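Local coordinates for histidyl-trna synthetase (Thermus thermophilus, PDB 1H4V) that catalyses the ATP-dependent attachment of L-histidine to tRNA(His), releasing AMP and diphosphate, as a homodimeric class II aminoacyl-tRNA synthetase, at the interface of chains A and B. Sequence-based numbering; all coordinates share one arbitrary frame. Chains: chain A/B, Histidyl-trna synthetase.

The interface of chains A and B. Residues chain A 41-42, 88-89, 92-93; chain B 5, 11.
The guanidinium of A:Arg88 carries the B:Ala5 methyl on one face, CB standing 3.8 Å above the plane toward the rim, and has B:Asp11 OD1 at its edge, the guanidinium and carboxylate nearly coplanar (8°). The A:His93 ring has A:Glu92 CB over the rim of one face and B:Asp11 CG at its edge, but it stands 70° to the carboxylate. Within the homodimer interface of this class II synthetase, the N-terminal stretch of one subunit meets helix 83-92 and neighbouring loop residues of the catalytic region of the other, and two-fold symmetry repeats the contact. A:Arg88 grips end-on through a pair of hydrogen bonds, both on syn lone pairs. NH1 of A:Arg88 reaches B:Asp11 OD2, slightly tilted from the guanidinium plane, at 2.8 Å. NH2 of A:Arg88 reaches B:Asp11 OD1 at the same distance. The arginine CG is anti to the backbone N (chi1 -170°), and bends at chi2 and chi3 swing the guanidinium across to the aspartate. The anti lone pair of B:Asp11 OD2 takes the hydrogen bond from A:His93 NE2 at 2.9 Å, in the ring plane, so this oxygen accepts from two donors. A:Ala89 CB lies against the same oxygen, while A:Thr41 CG2 and A:Pro42 CD set carbon against B:Asp11 OD1. An asparagine in place of B:Asp11 would probably leave the A:Arg88 charge without its mate across the interface and break the paired grip, since an amide NH2 cannot accept a guanidinium hydrogen. A:Glu92, one helical turn on from A:Arg88, joins the network within its own chain: OE1 forms a salt bridge with A:Arg88 NH1 at 3.0 Å, which is likely to hold the guanidinium in position. The arginine, shared by two carboxylates, probably offsets their like charges, A:Glu92 OE2 and B:Asp11 OD2 being 4.5 Å apart. On its syn side, somewhat out of the carboxylate plane, A:Glu92 OE1 also accepts a hydrogen bond from the backbone N of B:Ala5 at 2.6 Å.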
# COMPACT_ATOMS: atom_id res chain seq x y z
N THR A 41 -9.08 -3.17 -2.76
CA THR A 41 -10.10 -3.89 -2.02
C THR A 41 -9.61 -4.16 -0.61
O THR A 41 -8.43 -3.96 -0.30
CB THR A 41 -10.45 -5.24 -2.68
OG1 THR A 41 -9.30 -6.11 -2.64
CG2 THR A 41 -10.87 -5.03 -4.11
N PRO A 42 -10.51 -4.60 0.28
CA PRO A 42 -10.11 -4.88 1.66
C PRO A 42 -9.16 -6.07 1.79
O PRO A 42 -9.09 -6.93 0.92
CB PRO A 42 -11.44 -5.12 2.37
CG PRO A 42 -12.38 -4.23 1.62
CD PRO A 42 -11.98 -4.53 0.19
N ARG A 88 -16.08 -8.82 -7.36
CA ARG A 88 -17.01 -8.53 -6.28
C ARG A 88 -17.20 -7.02 -6.16
O ARG A 88 -18.28 -6.55 -5.80
CB ARG A 88 -16.48 -9.12 -4.97
CG ARG A 88 -17.45 -9.11 -3.78
CD ARG A 88 -17.51 -7.73 -3.11
NE ARG A 88 -16.19 -7.30 -2.67
CZ ARG A 88 -15.82 -6.03 -2.55
NH1 ARG A 88 -16.67 -5.06 -2.84
NH2 ARG A 88 -14.59 -5.74 -2.16
N ALA A 89 -16.16 -6.26 -6.48
CA ALA A 89 -16.24 -4.80 -6.41
C ALA A 89 -17.02 -4.25 -7.62
O ALA A 89 -17.80 -3.31 -7.48
CB ALA A 89 -14.83 -4.19 -6.36
N GLU A 92 -20.59 -4.81 -6.65
CA GLU A 92 -21.06 -3.96 -5.57
C GLU A 92 -21.30 -2.51 -5.99
O GLU A 92 -22.27 -1.89 -5.55
CB GLU A 92 -20.07 -4.00 -4.40
CG GLU A 92 -20.59 -3.32 -3.13
CD GLU A 92 -19.71 -3.53 -1.92
OE1 GLU A 92 -19.35 -4.70 -1.63
OE2 GLU A 92 -19.38 -2.54 -1.23
N HIS A 93 -20.44 -1.97 -6.84
CA HIS A 93 -20.58 -0.58 -7.25
C HIS A 93 -21.32 -0.34 -8.56
O HIS A 93 -21.30 0.77 -9.08
CB HIS A 93 -19.19 0.07 -7.28
CG HIS A 93 -18.50 0.00 -5.95
ND1 HIS A 93 -18.91 0.75 -4.87
CD2 HIS A 93 -17.51 -0.80 -5.50
CE1 HIS A 93 -18.20 0.41 -3.81
NE2 HIS A 93 -17.34 -0.53 -4.17
N ALA B 5 -18.60 -5.98 0.47
CA ALA B 5 -17.46 -5.79 1.34
C ALA B 5 -17.99 -5.84 2.77
O ALA B 5 -19.02 -5.25 3.07
CB ALA B 5 -16.80 -4.42 1.07
N ASP B 11 -14.03 -0.55 -0.55
CA ASP B 11 -13.12 -0.43 -1.68
C ASP B 11 -12.78 1.04 -1.81
O ASP B 11 -13.61 1.90 -1.52
CB ASP B 11 -13.79 -0.88 -2.98
CG ASP B 11 -14.25 -2.30 -2.92
OD1 ASP B 11 -13.45 -3.16 -2.52
OD2 ASP B 11 -15.41 -2.55 -3.29